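Local coordinates for predicted protein (Phaeodactylum tricornutum CCAP 1055/1, PDB 5Z5M) that probably converts 5-hydroxyisourate to (S)-allantoin in two steps of urate degradation, joining a hydroxyisourate hydrolase and a stereoselective OHCU decarboxylase in one chain, at residues A179-T184 with P230-G235; R200-H204 with L214-F218; F238-Y243 with R272-P278. Residue numbers count along the deposited sequence, not the author numbering.

Contact 1: residues A179-T184 with P230-G235; sequences AQGFLT and PALKGG
A short, irregular antiparallel pairing joins the start of strand 182-189 to the weakly bonded strand 232-233, in the mixed sheet of the transthyretin-like domain. The two segments run 161° apart end to end. F182 and K233 form a non-hydrogen-bonded pair with CA atoms 4.4 Å apart, and both are extended (phi/psi -161/167° and -146/123°). On one side of this pair G234 N donates to G181 O at 2.9 Å; on the other L183 N donates to L232 O at 3.0 Å, and A231 N reaches L183 O at 2.8 Å. A weak bond from G235 N to A179 O, 2.9 Å, closes the far end. G234 has a positive phi of 88°, a conformation that calls for glycine. The two sheets of the transthyretin-like beta-sandwich face each other here: L183 (chi1 t, chi2 p) and L232 (chi1 m, chi2 t) turn toward the other sheet, with L183 CD2 4.2 Å from L232 CD1, and both touch its L203. On the outer face F182 (chi1 p) lies against the proline ring, F182 CD2 to P230 CG 3.7 Å, and stacks with H281, while the all-trans chain of K233 leads away. T184 OG1 hydrogen-bonds to H283 and H281 of strand 281-289, the parallel neighbour of strand 182-189.

Contact 2: residues R200-H204 with L214-F218; sequences RIHLH and LVGEF
Strands 200-207 and 213-219 form a beta hairpin, and residues 200-204 and 214-218 pair antiparallel, their axes 4.7 Å apart at 175°. I201 and F218 make a hydrogen-bonded pair: I201 N to F218 O 2.9 Å, F218 N to I201 O 2.7 Å. H202 faces E217 and H204 faces L214 as non-hydrogen-bonded pairs, with CA atoms 4.5 and 4.4 Å apart. Between them V215 and G216 both face L203, a classic beta bulge. V215 N gives L203 O a bond of 2.9 Å, G216 N a weak one of 3.4 Å to the same oxygen, and L203 N donates to G216 O at 3.0 Å. V215 has psi 4°, and G216, at phi/psi 165/150°, has angles that call for glycine; a CB there would also strike the F218 ring. Both histidines are m rotamers with an aliphatic group over one ring face: E217 CG (chi1 m, chi2 t) lies 3.8 Å from the H202 ring centroid, and L214 CD1 (chi1 t, chi2 p) 3.8 Å from that of H204, two CH-pi contacts on one sheet face. The other face, with I201, L203 and F218, is apolar. L203 (chi1 t, chi2 p) brings CB to 3.9 Å from F218 CE2, at the edge of that ring (chi1 m). L203 CG is also 3.5 Å from CG2 of the bulge residue V215, whose CB points sideways. I201 and L203 reach V187 and L183 of the opposing sheet, while strand 241-248 flanks 200-207, its F248 meeting H202 edge-to-face and R200 by cation-pi; R200 also salt-bridges E251.

Contact 3: residues F238-Y243 with R272-P278; sequences FTVGQY and RFGIDNP
F238 (chi1 t) brings its ring to the opposite segment, F238 CE1 3.5 Å from I275 CD1; a water links F238 O (2.9 Å) to P278 O (2.7 Å). T239 O accepts a 2.6 Å hydrogen bond from Y243 OH, which also bonds R205. V240 CG2 packs 3.8 Å from P278 CD. G241, in a glycine-specific conformation (phi/psi 160/-172°), starts the antiparallel ladder: G241 N to I275 O 3.1 Å, I275 N to G241 O 2.9 Å. Q242 faces G274 across a non-hydrogen-bonded pair, CA atoms 4.3 Å apart. Y243 (chi1 m) forms the next hydrogen-bonded pair, with F273 (chi1 p): Y243 N to F273 O 2.7 Å, F273 N to Y243 O 2.9 Å; Y243 CB lies over the F273 ring, and Y243 CE1 is 3.5 Å from I275 CD1. The strand axes are 153° apart. Strand 268-275 is outermost in its sheet within the chain; backbone hydrogen bonds from G274 to the second subunit are consistent with the edge-strand association of transthyretin-fold proteins.

Contacts 2 and 3 share one antiparallel sheet, where strands 200-207 and 241-248 are neighbours; contact 1 lies in the opposing one. The apolar faces of the three contacts meet between the sheets: L203 packs on L183, A231 and L232, and Y243 touches L232 and L203. Contact 2 is the surface contact, its histidine rings each with an aliphatic group of E217 or L214 against one face. Contacts 1 and 3 are partly buried. Contact 1 is held chiefly by backbone hydrogen bonds, with G234 where the angles demand glycine; contact 3, nearest the chain's centre, adds aromatic and isoleucine packing, meets helix 151-173, and reaches the second subunit through several residues, contact 2 through R200 alone.

Contact 1: residues A179-T184 with P230-G235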
# COMPACT_ATOMS: atom_id res chain seq x y z
N ALA A 179 24.90 11.68 -19.03
CA ALA A 179 23.47 11.50 -18.80
C ALA A 179 23.02 12.42 -17.68
O ALA A 179 23.82 12.81 -16.83
CB ALA A 179 23.15 10.05 -18.48
N GLN A 180 21.73 12.76 -17.65
CA GLN A 180 21.27 13.76 -16.70
C GLN A 180 20.12 13.28 -15.82
O GLN A 180 19.34 14.07 -15.31
CB GLN A 180 20.87 15.03 -17.46
CG GLN A 180 22.07 15.80 -17.99
CD GLN A 180 21.70 16.96 -18.90
OE1 GLN A 180 21.29 16.76 -20.05
NE2 GLN A 180 21.85 18.18 -18.40
N GLY A 181 20.03 11.96 -15.61
CA GLY A 181 19.02 11.42 -14.73
C GLY A 181 19.39 11.70 -13.28
O GLY A 181 20.50 12.14 -13.00
N PHE A 182 18.46 11.43 -12.37
CA PHE A 182 18.74 11.64 -10.95
C PHE A 182 17.78 10.86 -10.07
O PHE A 182 16.75 10.36 -10.53
CB PHE A 182 18.70 13.14 -10.59
CG PHE A 182 17.36 13.81 -10.85
CD1 PHE A 182 17.01 14.23 -12.13
CD2 PHE A 182 16.47 14.04 -9.81
CE1 PHE A 182 15.79 14.85 -12.37
CE2 PHE A 182 15.25 14.66 -10.04
CZ PHE A 182 14.91 15.07 -11.33
N LEU A 183 18.14 10.78 -8.79
CA LEU A 183 17.41 9.99 -7.80
C LEU A 183 16.93 10.86 -6.65
O LEU A 183 17.72 11.57 -6.02
CB LEU A 183 18.30 8.86 -7.27
CG LEU A 183 17.76 7.95 -6.16
CD1 LEU A 183 16.57 7.13 -6.65
CD2 LEU A 183 18.86 7.04 -5.65
N THR A 184 15.63 10.83 -6.40
CA THR A 184 15.06 11.57 -5.28
C THR A 184 14.31 10.63 -4.35
O THR A 184 14.02 9.47 -4.68
CB THR A 184 14.09 12.67 -5.75
OG1 THR A 184 13.05 12.08 -6.54
CG2 THR A 184 14.82 13.74 -6.56
N PRO A 230 18.39 15.95 -4.75
CA PRO A 230 18.56 14.55 -5.18
C PRO A 230 19.76 13.88 -4.54
O PRO A 230 20.79 14.52 -4.32
CB PRO A 230 18.76 14.67 -6.69
CG PRO A 230 18.09 15.96 -7.05
CD PRO A 230 18.33 16.88 -5.89
N ALA A 231 19.62 12.59 -4.22
CA ALA A 231 20.69 11.82 -3.61
C ALA A 231 21.82 11.57 -4.60
O ALA A 231 23.00 11.57 -4.23
CB ALA A 231 20.14 10.48 -3.09
N LEU A 232 21.46 11.35 -5.86
CA LEU A 232 22.42 11.12 -6.92
C LEU A 232 21.99 11.93 -8.13
O LEU A 232 20.80 12.05 -8.40
CB LEU A 232 22.50 9.63 -7.27
CG LEU A 232 22.98 8.71 -6.15
CD1 LEU A 232 22.90 7.26 -6.58
CD2 LEU A 232 24.40 9.07 -5.73
N LYS A 233 22.96 12.48 -8.86
CA LYS A 233 22.66 13.32 -10.02
C LYS A 233 23.70 13.18 -11.14
O LYS A 233 24.89 13.39 -10.91
CB LYS A 233 22.55 14.79 -9.59
CG LYS A 233 22.17 15.75 -10.71
CD LYS A 233 21.90 17.15 -10.18
CE LYS A 233 21.56 18.12 -11.31
NZ LYS A 233 21.16 19.46 -10.80
N GLY A 234 23.25 12.82 -12.33
CA GLY A 234 24.13 12.84 -13.49
C GLY A 234 24.92 11.56 -13.71
O GLY A 234 25.04 10.73 -12.81
N GLY A 235 25.46 11.42 -14.91
CA GLY A 235 26.04 10.17 -15.36
C GLY A 235 27.25 9.66 -14.59
O GLY A 235 27.66 8.52 -14.80

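Contact 2: residues R200-H204 with L214-F218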
# COMPACT_ATOMS: atom_id res chain seq x y z
N ARG A 200 16.91 10.29 9.41
CA ARG A 200 18.19 9.94 8.80
C ARG A 200 17.99 8.86 7.75
O ARG A 200 17.23 7.92 7.96
CB ARG A 200 19.22 9.45 9.83
CG ARG A 200 19.67 10.48 10.83
CD ARG A 200 20.83 9.95 11.67
NE ARG A 200 20.56 8.64 12.26
CZ ARG A 200 21.40 7.61 12.22
NH1 ARG A 200 22.58 7.73 11.63
NH2 ARG A 200 21.06 6.45 12.77
N ILE A 201 18.68 9.01 6.63
CA ILE A 201 18.58 8.09 5.51
C ILE A 201 19.96 7.87 4.91
O ILE A 201 20.62 8.83 4.53
CB ILE A 201 17.63 8.61 4.41
CG1 ILE A 201 16.22 8.84 4.95
CG2 ILE A 201 17.60 7.63 3.24
CD1 ILE A 201 15.28 9.52 3.94
N HIS A 202 20.39 6.62 4.82
CA HIS A 202 21.64 6.30 4.14
C HIS A 202 21.37 5.63 2.80
O HIS A 202 20.29 5.07 2.59
CB HIS A 202 22.53 5.41 5.01
CG HIS A 202 22.99 6.07 6.27
ND1 HIS A 202 23.74 5.41 7.23
CD2 HIS A 202 22.81 7.32 6.73
CE1 HIS A 202 23.99 6.24 8.23
NE2 HIS A 202 23.44 7.41 7.95
N LEU A 203 22.34 5.71 1.90
CA LEU A 203 22.25 5.10 0.58
C LEU A 203 23.55 4.40 0.23
O LEU A 203 24.63 5.01 0.27
CB LEU A 203 21.92 6.16 -0.49
CG LEU A 203 21.73 5.64 -1.92
CD1 LEU A 203 20.61 4.60 -1.99
CD2 LEU A 203 21.47 6.80 -2.89
N HIS A 204 23.46 3.11 -0.08
CA HIS A 204 24.60 2.33 -0.56
C HIS A 204 24.38 1.87 -1.99
O HIS A 204 23.25 1.61 -2.38
CB HIS A 204 24.84 1.10 0.31
CG HIS A 204 25.41 1.41 1.65
ND1 HIS A 204 24.64 1.92 2.68
CD2 HIS A 204 26.66 1.27 2.15
CE1 HIS A 204 25.40 2.09 3.75
NE2 HIS A 204 26.63 1.70 3.45
N LEU A 214 29.16 3.11 0.41
CA LEU A 214 28.33 4.22 0.87
C LEU A 214 28.40 5.37 -0.13
O LEU A 214 29.48 5.86 -0.46
CB LEU A 214 28.78 4.69 2.25
CG LEU A 214 27.99 5.78 2.98
CD1 LEU A 214 26.58 5.31 3.28
CD2 LEU A 214 28.71 6.17 4.26
N VAL A 215 27.24 5.80 -0.62
CA VAL A 215 27.24 6.89 -1.59
C VAL A 215 26.55 8.13 -1.04
O VAL A 215 26.39 9.13 -1.75
CB VAL A 215 26.57 6.48 -2.92
CG1 VAL A 215 27.31 5.31 -3.55
CG2 VAL A 215 25.12 6.13 -2.70
N GLY A 216 26.14 8.09 0.22
CA GLY A 216 25.61 9.28 0.87
C GLY A 216 24.85 9.06 2.16
O GLY A 216 24.25 8.00 2.38
N GLU A 217 24.90 10.06 3.03
CA GLU A 217 24.08 10.11 4.23
C GLU A 217 23.19 11.34 4.15
O GLU A 217 23.67 12.44 3.85
CB GLU A 217 24.93 10.13 5.50
CG GLU A 217 25.80 8.90 5.70
CD GLU A 217 26.73 9.04 6.89
OE1 GLU A 217 27.21 8.01 7.40
OE2 GLU A 217 26.98 10.19 7.31
N PHE A 218 21.90 11.17 4.41
CA PHE A 218 20.95 12.26 4.22
C PHE A 218 20.02 12.42 5.41
O PHE A 218 19.99 11.58 6.31
CB PHE A 218 20.12 12.03 2.95
CG PHE A 218 20.94 11.67 1.75
CD1 PHE A 218 21.48 12.65 0.94
CD2 PHE A 218 21.16 10.34 1.42
CE1 PHE A 218 22.24 12.32 -0.17
CE2 PHE A 218 21.91 10.01 0.32
CZ PHE A 218 22.45 11.00 -0.48

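Contact 3: residues F238-Y243 with R272-P278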
# COMPACT_ATOMS: atom_id res chain seq x y z
N PHE A 238 24.75 8.87 -10.72
CA PHE A 238 23.49 8.19 -10.98
C PHE A 238 23.71 7.14 -12.06
O PHE A 238 23.45 7.39 -13.24
CB PHE A 238 22.39 9.18 -11.39
CG PHE A 238 21.03 8.55 -11.59
CD1 PHE A 238 20.27 8.15 -10.50
CD2 PHE A 238 20.51 8.37 -12.86
CE1 PHE A 238 19.01 7.57 -10.68
CE2 PHE A 238 19.26 7.79 -13.05
CZ PHE A 238 18.51 7.40 -11.95
N THR A 239 24.21 5.98 -11.66
CA THR A 239 24.63 4.95 -12.61
C THR A 239 23.81 3.68 -12.48
O THR A 239 23.30 3.37 -11.40
CB THR A 239 26.12 4.60 -12.42
OG1 THR A 239 26.34 4.16 -11.07
CG2 THR A 239 26.99 5.81 -12.69
N VAL A 240 23.68 2.94 -13.58
CA VAL A 240 22.98 1.66 -13.59
C VAL A 240 23.57 0.72 -12.54
O VAL A 240 24.80 0.59 -12.43
CB VAL A 240 23.03 1.00 -14.99
CG1 VAL A 240 22.50 -0.43 -14.94
CG2 VAL A 240 22.25 1.84 -15.99
N GLY A 241 22.71 0.08 -11.76
CA GLY A 241 23.16 -0.86 -10.75
C GLY A 241 22.13 -1.11 -9.66
O GLY A 241 20.98 -0.66 -9.77
N GLN A 242 22.53 -1.83 -8.62
CA GLN A 242 21.64 -2.10 -7.51
C GLN A 242 22.00 -1.23 -6.32
O GLN A 242 23.18 -1.06 -5.99
CB GLN A 242 21.70 -3.58 -7.12
CG GLN A 242 20.66 -3.99 -6.12
CD GLN A 242 20.74 -5.46 -5.76
OE1 GLN A 242 21.82 -6.00 -5.54
NE2 GLN A 242 19.58 -6.12 -5.72
N TYR A 243 20.98 -0.67 -5.67
CA TYR A 243 21.18 0.22 -4.52
C TYR A 243 20.37 -0.23 -3.30
O TYR A 243 19.47 -1.06 -3.41
CB TYR A 243 20.79 1.65 -4.90
CG TYR A 243 21.67 2.28 -5.97
CD1 TYR A 243 21.50 1.94 -7.31
CD2 TYR A 243 22.64 3.22 -5.65
CE1 TYR A 243 22.30 2.50 -8.30
CE2 TYR A 243 23.45 3.79 -6.63
CZ TYR A 243 23.26 3.43 -7.95
OH TYR A 243 24.05 3.99 -8.94
N ARG A 272 15.86 -2.13 -0.99
CA ARG A 272 16.76 -2.55 -2.06
C ARG A 272 16.09 -2.37 -3.42
O ARG A 272 14.94 -2.79 -3.60
CB ARG A 272 17.17 -4.01 -1.84
CG ARG A 272 18.26 -4.54 -2.76
CD ARG A 272 18.69 -5.93 -2.29
NE ARG A 272 19.11 -5.92 -0.89
CZ ARG A 272 19.29 -7.01 -0.15
NH1 ARG A 272 19.10 -8.21 -0.67
NH2 ARG A 272 19.67 -6.90 1.12
N PHE A 273 16.79 -1.74 -4.36
CA PHE A 273 16.21 -1.44 -5.67
C PHE A 273 17.26 -1.27 -6.78
O PHE A 273 18.44 -0.99 -6.52
CB PHE A 273 15.34 -0.19 -5.60
CG PHE A 273 16.12 1.08 -5.38
CD1 PHE A 273 16.54 1.45 -4.12
CD2 PHE A 273 16.43 1.91 -6.45
CE1 PHE A 273 17.25 2.62 -3.91
CE2 PHE A 273 17.14 3.08 -6.26
CZ PHE A 273 17.55 3.44 -4.99
N GLY A 274 16.81 -1.43 -8.02
CA GLY A 274 17.70 -1.32 -9.16
C GLY A 274 17.41 -0.08 -9.99
O GLY A 274 16.25 0.33 -10.11
N ILE A 275 18.46 0.50 -10.54
CA ILE A 275 18.35 1.60 -11.50
C ILE A 275 18.78 1.10 -12.88
O ILE A 275 19.89 0.59 -13.05
CB ILE A 275 19.20 2.81 -11.09
CG1 ILE A 275 18.60 3.46 -9.84
CG2 ILE A 275 19.28 3.83 -12.25
CD1 ILE A 275 19.52 4.44 -9.16
N ASP A 276 17.91 1.24 -13.87
CA ASP A 276 18.15 0.64 -15.18
C ASP A 276 18.49 1.65 -16.28
O ASP A 276 19.03 1.29 -17.31
CB ASP A 276 16.93 -0.18 -15.60
CG ASP A 276 17.16 -0.94 -16.91
OD1 ASP A 276 18.04 -1.83 -16.94
OD2 ASP A 276 16.46 -0.64 -17.90
N ASN A 277 18.18 2.93 -16.06
CA ASN A 277 18.34 3.93 -17.11
C ASN A 277 18.87 5.26 -16.56
O ASN A 277 18.17 5.97 -15.85
CB ASN A 277 17.00 4.15 -17.84
CG ASN A 277 17.11 5.11 -19.02
OD1 ASN A 277 18.07 5.86 -19.15
ND2 ASN A 277 16.11 5.09 -19.90
N PRO A 278 20.12 5.61 -16.93
CA PRO A 278 20.80 6.79 -16.39
C PRO A 278 20.21 8.12 -16.87
O PRO A 278 20.58 9.16 -16.33
CB PRO A 278 22.23 6.62 -16.89
CG PRO A 278 22.13 5.75 -18.10
CD PRO A 278 20.96 4.85 -17.87
O HOH W 1 22.84 9.73 -14.90